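Local coordinates for glycosylation Associate Protein 1 (Streptococcus agalactiae serotype V, PDB 6OYC) that probably acts with its Gap partners in the glycosylation and accessory Sec-dependent export of a streptococcal surface protein, and belongs to a family related to GT-B glycosyltransferases, at residues 260-263 and 264-268; 283-286 and 287-291; 504-507 and 508-512. All coordinates share one frame; numbering follows the deposited sequence.

Following the chain, interaction 1 closes the turns of helix 262-267, which comes after strand 250-255. Interaction 2 does the same within helix 283-292, between strands 277-280 and 297-299 of the same parallel sheet, and interaction 3 within helix 505-512 at the C terminus. All three are local and follow in series, so none nests in or crosses another. Interactions 1 and 2 have centres about 11 Å apart and touch where Val-265 and Leu-266 pack on Gln-288 and Leu-289, joining neighbouring helices. Interaction 3 touches neither; its centre is about 19 Å from that of interaction 2, and it brings the chain end back to helix 33-43, near the start of the sequence.

Interaction 1 of 3, residues 260-263 and 264-268; sequences NNAH and NVLED. With SO4 (sulfate ion), chain J.
Asn-261 O accepts from Val-265 N and Ala-262 O from Leu-266 N at 2.8 Å, the latter almost straight at 175°, while the bond from Glu-267 N to His-263 O is weak. Asn-261 is the N-cap. With CG anti to the backbone N (chi1 -169°), its side chain folds along the chain so that OD1 takes the hydrogen of His-263 N at 3.0 Å, with the donor tilted a little from the carbonyl plane. Asparagine suits this place because its short amide supplies an acceptor to the first turn, whose N-H groups have no carbonyl of an earlier helical turn to bond to. The same helix start holds a sulfate, probably from the crystallisation liquor. Its O3 is gripped by Asn-260 ND2 at 3.0 Å and Asn-261 N at 3.2 Å, and its O2 by Asn-264 ND2 at 2.9 Å; Gln-236 N adds a further bond. In this Rossmann-like parallel-sheet domain, the loop after strand 250-255 leads into helix 262-267, and an anion at a helix N terminus is probably stabilised by the helix dipole as well as by direct N-H donors. Asn-260 is fixed from outside, its ND2 also donating to Phe-234 O and its OD1 accepting from Phe-256 N; this second shell sets the amide for the sulfate. Val-265, a branched aliphatic residue suited to the buried side, sets CG2 3.9 Å from Asn-260 CB and also meets Val-255. On the solvent side the contacts are polar. The His-263 ring presents its CD2 edge to Asn-264 OD1, the ring and amide planes 55° apart. A water in the ring plane lies 2.9 Å from His-263 NE2 and donates to Glu-267 OE2 at 3.2 Å, joining side chains one turn apart.

Interaction 2 of 3, residues 283-286 and 287-291; sequences LDIA and AQLKE
Ile-285 and Leu-289, one turn apart on the helix of a beta-alpha-beta crossover between strands 277-280 and 297-299, run alongside each other with their ends leading off in one direction. Contact is made by Ile-285 CG2 and Leu-289 CD1, 4.1 Å apart. Ile-285 CG2 is anti to the backbone N, beside its own carbonyl carbon, which turns this branch toward the next turn. The backbone beneath them is regular: Leu-289 N donates to Ile-285 O at 2.9 Å, and Lys-290 N to Ala-286 O at 2.8 Å with an N-H...O angle of 178°. Ala-286 packs on Cys-280 and Val-297, where a methyl lets the helix lie close to the sheet; the larger Leu-289 reaches Ile-278 and Val-297. Further out, Glu-456, from the chain beyond strand 449-451 of the other parallel sheet, accepts from Leu-283 N with OE1 and from Asp-284 N with OE2, so a carboxylate serves the N-H groups of the first turn. Asp-284 OD2 pairs with Arg-282 NH2 in a salt bridge, and Asp-284 OD1 accepts from Ile-285 N at 2.8 Å; a negative charge at this end probably suits the helix dipole. At the other end, the chain of Lys-290 bends at chi2 (-77°) and sends its amine to a weak bond with Lys-295 O, while Lys-290 CG rests 3.6 Å from Ala-286 O.

Interaction 3 of 3, residues 504-507 and 508-512; sequences GQLV and ERIIN
Val-507 and Ile-511 stand flank to flank along one side of helix 505-512, the closing C-terminal helix of this GT-B-related fold, where the chain returns to the part of the molecule holding helix 33-43. Val-507 CG1 meets Ile-511 CD1 at 3.5 Å. The valine places CG1 anti to the backbone N (chi1 166°), leaning along the helix, and the isoleucine turns CG1 back beside its own N (chi1 -76°), so the two branches converge. Branched aliphatic groups suit this apolar flank, where Val-507 also packs on Met-40 and Phe-41. Beside them, Leu-506 CG and Ile-510 CD1 approach less closely, at 4.4 Å, and both residues touch Val-300. Routine bonds support these pairs, with Ile-510 N donating to Leu-506 O at 2.9 Å and Ile-511 N to Val-507 O at 2.8 Å. Gly-504 is the N-cap just before the helix, and also the first residue to leave the preceding helix, 484-502. Its positive phi of 92° would press a beta carbon against the preceding carbonyl oxygen, so glycine makes the tight junction possible. Gly-504 O accepts from Glu-508 N at 3.0 Å. Arg-509 lies on the exposed side, its guanidinium folded back over the first turn; Gln-505 O sits over one face, 4.0 Å from Arg-509 NH1.

Interaction 1 of 3, residues 260-263 and 264-268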
loop_
_atom_site.group_PDB
_atom_site.type_symbol
_atom_site.label_atom_id
_atom_site.label_comp_id
_atom_site.label_asym_id
_atom_site.label_seq_id
_atom_site.Cartn_x
_atom_site.Cartn_y
_atom_site.Cartn_z
ATOM N N ASN A 260 12.241 -1.193 5.607
ATOM C CA ASN A 260 13.389 -1.031 6.472
ATOM C C ASN A 260 14.650 -1.587 5.832
ATOM O O ASN A 260 14.647 -2.696 5.294
ATOM C CB ASN A 260 13.111 -1.688 7.819
ATOM C CG ASN A 260 12.017 -0.957 8.574
ATOM O OD1 ASN A 260 11.042 -1.557 9.043
ATOM N ND2 ASN A 260 12.152 0.364 8.649
ATOM N N ASN A 261 15.714 -0.794 5.879
ATOM C CA ASN A 261 17.058 -1.279 5.607
ATOM C C ASN A 261 17.612 -1.986 6.850
ATOM O O ASN A 261 17.791 -1.362 7.905
ATOM C CB ASN A 261 17.938 -0.106 5.191
ATOM C CG ASN A 261 19.265 -0.548 4.651
ATOM O OD1 ASN A 261 19.878 -1.484 5.167
ATOM N ND2 ASN A 261 19.719 0.117 3.600
ATOM N N ALA A 262 17.877 -3.291 6.720
ATOM C CA ALA A 262 18.391 -4.079 7.837
ATOM C C ALA A 262 19.618 -3.433 8.484
ATOM O O ALA A 262 19.741 -3.402 9.719
ATOM C CB ALA A 262 18.729 -5.487 7.354
ATOM N N HIS A 263 20.541 -2.915 7.665
ATOM C CA HIS A 263 21.700 -2.233 8.228
ATOM C C HIS A 263 21.269 -1.079 9.127
ATOM O O HIS A 263 21.820 -0.894 10.219
ATOM C CB HIS A 263 22.615 -1.719 7.117
ATOM C CG HIS A 263 23.667 -0.767 7.604
ATOM N ND1 HIS A 263 24.839 -1.188 8.198
ATOM C CD2 HIS A 263 23.703 0.589 7.621
ATOM C CE1 HIS A 263 25.561 -0.134 8.536
ATOM N NE2 HIS A 263 24.896 0.957 8.195
ATOM N N ASN A 264 20.285 -0.289 8.679
ATOM C CA ASN A 264 19.806 0.821 9.494
ATOM C C ASN A 264 19.161 0.322 10.778
ATOM O O ASN A 264 19.325 0.931 11.838
ATOM C CB ASN A 264 18.809 1.672 8.708
ATOM C CG ASN A 264 19.482 2.540 7.669
ATOM O OD1 ASN A 264 20.713 2.550 7.548
ATOM N ND2 ASN A 264 18.679 3.284 6.919
ATOM N N VAL A 265 18.409 -0.775 10.702
ATOM C CA VAL A 265 17.847 -1.348 11.916
ATOM C C VAL A 265 18.967 -1.763 12.868
ATOM O O VAL A 265 19.023 -1.322 14.022
ATOM C CB VAL A 265 16.925 -2.531 11.582
ATOM C CG1 VAL A 265 16.461 -3.189 12.872
ATOM C CG2 VAL A 265 15.742 -2.051 10.735
ATOM N N LEU A 266 19.887 -2.602 12.387
ATOM C CA LEU A 266 20.927 -3.169 13.240
ATOM C C LEU A 266 21.888 -2.129 13.772
ATOM O O LEU A 266 22.653 -2.438 14.689
ATOM C CB LEU A 266 21.725 -4.215 12.479
ATOM C CG LEU A 266 20.865 -5.368 12.008
ATOM C CD1 LEU A 266 21.516 -6.052 10.810
ATOM C CD2 LEU A 266 20.697 -6.304 13.185
ATOM N N GLU A 267 21.873 -0.921 13.225
ATOM C CA GLU A 267 22.747 0.134 13.696
ATOM C C GLU A 267 22.113 0.971 14.801
ATOM O O GLU A 267 22.841 1.593 15.589
ATOM C CB GLU A 267 23.155 1.013 12.502
ATOM C CG GLU A 267 23.469 2.452 12.799
ATOM C CD GLU A 267 23.797 3.257 11.544
ATOM O OE1 GLU A 267 22.872 3.471 10.719
ATOM O OE2 GLU A 267 24.973 3.685 11.399
ATOM N N ASP A 268 20.783 0.976 14.899
ATOM C CA ASP A 268 20.072 1.855 15.825
ATOM C C ASP A 268 19.926 1.168 17.186
ATOM O O ASP A 268 18.829 0.832 17.637
ATOM C CB ASP A 268 18.718 2.241 15.244
ATOM C CG ASP A 268 18.004 3.295 16.075
ATOM O OD1 ASP A 268 18.488 3.624 17.182
ATOM O OD2 ASP A 268 16.943 3.786 15.628
HETATM S S SO4 J . 14.864 3.028 8.020
HETATM O O1 SO4 J . 13.883 3.458 9.021
HETATM O O2 SO4 J . 16.211 3.464 8.399
HETATM O O3 SO4 J . 14.848 1.554 7.922
HETATM O O4 SO4 J . 14.494 3.581 6.701
HETATM O O HOH W 1 25.257 3.814 8.191
#

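Interaction 2 of 3, residues 283-286 and 287-291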
loop_
_atom_site.group_PDB
_atom_site.type_symbol
_atom_site.label_atom_id
_atom_site.label_comp_id
_atom_site.label_asym_id
_atom_site.label_seq_id
_atom_site.Cartn_x
_atom_site.Cartn_y
_atom_site.Cartn_z
ATOM N N LEU A 283 12.458 -14.110 8.232
ATOM C CA LEU A 283 13.247 -14.975 9.105
ATOM C C LEU A 283 14.729 -14.624 9.055
ATOM O O LEU A 283 15.400 -14.640 10.095
ATOM C CB LEU A 283 13.028 -16.440 8.734
ATOM C CG LEU A 283 11.714 -17.052 9.218
ATOM C CD1 LEU A 283 11.612 -18.499 8.782
ATOM C CD2 LEU A 283 11.612 -16.958 10.713
ATOM N N ASP A 284 15.265 -14.290 7.874
ATOM C CA ASP A 284 16.678 -13.907 7.810
ATOM C C ASP A 284 16.939 -12.633 8.616
ATOM O O ASP A 284 17.881 -12.580 9.419
ATOM C CB ASP A 284 17.171 -13.761 6.355
ATOM C CG ASP A 284 16.211 -12.971 5.445
ATOM O OD1 ASP A 284 15.206 -12.418 5.931
ATOM O OD2 ASP A 284 16.469 -12.893 4.219
ATOM N N ILE A 285 16.100 -11.603 8.441
ATOM C CA ILE A 285 16.244 -10.397 9.254
ATOM C C ILE A 285 16.109 -10.741 10.732
ATOM O O ILE A 285 16.866 -10.244 11.575
ATOM C CB ILE A 285 15.217 -9.329 8.833
ATOM C CG1 ILE A 285 15.525 -8.771 7.435
ATOM C CG2 ILE A 285 15.183 -8.199 9.837
ATOM C CD1 ILE A 285 14.828 -7.431 7.137
ATOM N N ALA A 286 15.137 -11.596 11.069
ATOM C CA ALA A 286 14.946 -11.974 12.464
ATOM C C ALA A 286 16.227 -12.537 13.044
ATOM O O ALA A 286 16.612 -12.195 14.172
ATOM C CB ALA A 286 13.818 -12.998 12.596
ATOM N N ALA A 287 16.913 -13.377 12.259
ATOM C CA ALA A 287 18.143 -14.018 12.698
ATOM C C ALA A 287 19.250 -12.999 12.917
ATOM O O ALA A 287 19.956 -13.046 13.934
ATOM C CB ALA A 287 18.573 -15.071 11.676
ATOM N N GLN A 288 19.431 -12.071 11.972
ATOM C CA GLN A 288 20.404 -11.005 12.203
ATOM C C GLN A 288 20.097 -10.247 13.485
ATOM O O GLN A 288 21.001 -9.960 14.276
ATOM C CB GLN A 288 20.445 -10.032 11.030
ATOM C CG GLN A 288 21.043 -10.563 9.736
ATOM C CD GLN A 288 20.970 -9.520 8.635
ATOM O OE1 GLN A 288 19.986 -9.453 7.899
ATOM N NE2 GLN A 288 22.000 -8.685 8.534
ATOM N N LEU A 289 18.825 -9.910 13.708
ATOM C CA LEU A 289 18.451 -9.195 14.924
ATOM C C LEU A 289 18.798 -10.010 16.165
ATOM O O LEU A 289 19.498 -9.527 17.060
ATOM C CB LEU A 289 16.964 -8.865 14.897
ATOM C CG LEU A 289 16.638 -7.602 14.110
ATOM C CD1 LEU A 289 15.150 -7.526 13.856
ATOM C CD2 LEU A 289 17.124 -6.388 14.884
ATOM N N LYS A 290 18.316 -11.255 16.227
ATOM C CA LYS A 290 18.628 -12.131 17.353
ATOM C C LYS A 290 20.131 -12.283 17.550
ATOM O O LYS A 290 20.601 -12.425 18.685
ATOM C CB LYS A 290 17.993 -13.506 17.131
ATOM C CG LYS A 290 16.514 -13.597 17.449
ATOM C CD LYS A 290 16.245 -13.661 18.964
ATOM C CE LYS A 290 14.924 -14.399 19.267
ATOM N NZ LYS A 290 14.431 -14.195 20.677
ATOM N N GLU A 291 20.899 -12.258 16.459
ATOM C CA GLU A 291 22.352 -12.309 16.565
ATOM C C GLU A 291 22.892 -11.091 17.298
ATOM O O GLU A 291 23.774 -11.217 18.157
ATOM C CB GLU A 291 22.961 -12.405 15.166
ATOM C CG GLU A 291 24.482 -12.499 15.095
ATOM C CD GLU A 291 24.957 -13.112 13.769
ATOM O OE1 GLU A 291 25.930 -13.902 13.780
ATOM O OE2 GLU A 291 24.347 -12.807 12.714
#

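Interaction 3 of 3, residues 504-507 and 508-512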
loop_
_atom_site.group_PDB
_atom_site.type_symbol
_atom_site.label_atom_id
_atom_site.label_comp_id
_atom_site.label_asym_id
_atom_site.label_seq_id
_atom_site.Cartn_x
_atom_site.Cartn_y
_atom_site.Cartn_z
ATOM N N GLY A 504 -5.281 -16.078 17.190
ATOM C CA GLY A 504 -4.847 -15.316 18.337
ATOM C C GLY A 504 -3.572 -15.794 18.988
ATOM O O GLY A 504 -3.037 -15.090 19.854
ATOM N N GLN A 505 -3.052 -16.951 18.588
ATOM C CA GLN A 505 -1.885 -17.501 19.269
ATOM C C GLN A 505 -0.637 -16.671 18.997
ATOM O O GLN A 505 0.196 -16.486 19.887
ATOM C CB GLN A 505 -1.671 -18.952 18.854
ATOM C CG GLN A 505 -2.760 -19.883 19.348
ATOM C CD GLN A 505 -3.867 -20.069 18.332
ATOM O OE1 GLN A 505 -4.007 -19.276 17.390
ATOM N NE2 GLN A 505 -4.676 -21.110 18.526
ATOM N N LEU A 506 -0.491 -16.172 17.777
ATOM C CA LEU A 506 0.627 -15.293 17.463
ATOM C C LEU A 506 0.589 -14.033 18.327
ATOM O O LEU A 506 1.605 -13.636 18.918
ATOM C CB LEU A 506 0.592 -14.951 15.971
ATOM C CG LEU A 506 1.841 -14.329 15.361
ATOM C CD1 LEU A 506 3.084 -15.091 15.771
ATOM C CD2 LEU A 506 1.699 -14.294 13.857
ATOM N N VAL A 507 -0.591 -13.406 18.431
ATOM C CA VAL A 507 -0.735 -12.190 19.233
ATOM C C VAL A 507 -0.337 -12.457 20.677
ATOM O O VAL A 507 0.389 -11.673 21.300
ATOM C CB VAL A 507 -2.176 -11.657 19.149
ATOM C CG1 VAL A 507 -2.423 -10.627 20.235
ATOM C CG2 VAL A 507 -2.450 -11.063 17.774
ATOM N N GLU A 508 -0.813 -13.571 21.228
ATOM C CA GLU A 508 -0.486 -13.917 22.604
ATOM C C GLU A 508 1.002 -14.206 22.768
ATOM O O GLU A 508 1.594 -13.854 23.791
ATOM C CB GLU A 508 -1.326 -15.112 23.044
ATOM C CG GLU A 508 -1.565 -15.160 24.534
ATOM C CD GLU A 508 -2.491 -14.054 25.007
ATOM O OE1 GLU A 508 -3.157 -13.415 24.152
ATOM O OE2 GLU A 508 -2.551 -13.828 26.240
ATOM N N ARG A 509 1.627 -14.834 21.771
ATOM C CA ARG A 509 3.073 -15.052 21.824
ATOM C C ARG A 509 3.827 -13.728 21.845
ATOM O O ARG A 509 4.753 -13.542 22.643
ATOM C CB ARG A 509 3.519 -15.912 20.638
ATOM C CG ARG A 509 5.031 -16.137 20.548
ATOM C CD ARG A 509 5.359 -17.286 19.595
ATOM N NE ARG A 509 4.737 -18.531 20.041
ATOM C CZ ARG A 509 3.711 -19.119 19.434
ATOM N NH1 ARG A 509 3.185 -18.585 18.335
ATOM N NH2 ARG A 509 3.211 -20.245 19.925
ATOM N N ILE A 510 3.446 -12.800 20.962
ATOM C CA ILE A 510 4.038 -11.463 20.961
ATOM C C ILE A 510 3.857 -10.816 22.322
ATOM O O ILE A 510 4.812 -10.307 22.920
ATOM C CB ILE A 510 3.416 -10.597 19.845
ATOM C CG1 ILE A 510 3.761 -11.156 18.470
ATOM C CG2 ILE A 510 3.887 -9.152 19.947
ATOM C CD1 ILE A 510 2.889 -10.592 17.373
ATOM N N ILE A 511 2.634 -10.870 22.847
ATOM C CA ILE A 511 2.285 -10.124 24.054
ATOM C C ILE A 511 3.039 -10.651 25.267
ATOM O O ILE A 511 3.511 -9.874 26.105
ATOM C CB ILE A 511 0.769 -10.175 24.287
ATOM C CG1 ILE A 511 0.056 -9.225 23.333
ATOM C CG2 ILE A 511 0.433 -9.797 25.716
ATOM C CD1 ILE A 511 -1.424 -9.384 23.391
ATOM N N ASN A 512 3.121 -11.974 25.411
ATOM C CA ASN A 512 3.732 -12.576 26.594
ATOM C C ASN A 512 5.230 -12.785 26.449
ATOM O O ASN A 512 5.853 -13.317 27.370
ATOM C CB ASN A 512 3.056 -13.916 26.939
ATOM C CG ASN A 512 1.587 -13.750 27.342
ATOM O OD1 ASN A 512 0.720 -14.518 26.911
ATOM N ND2 ASN A 512 1.304 -12.738 28.162
#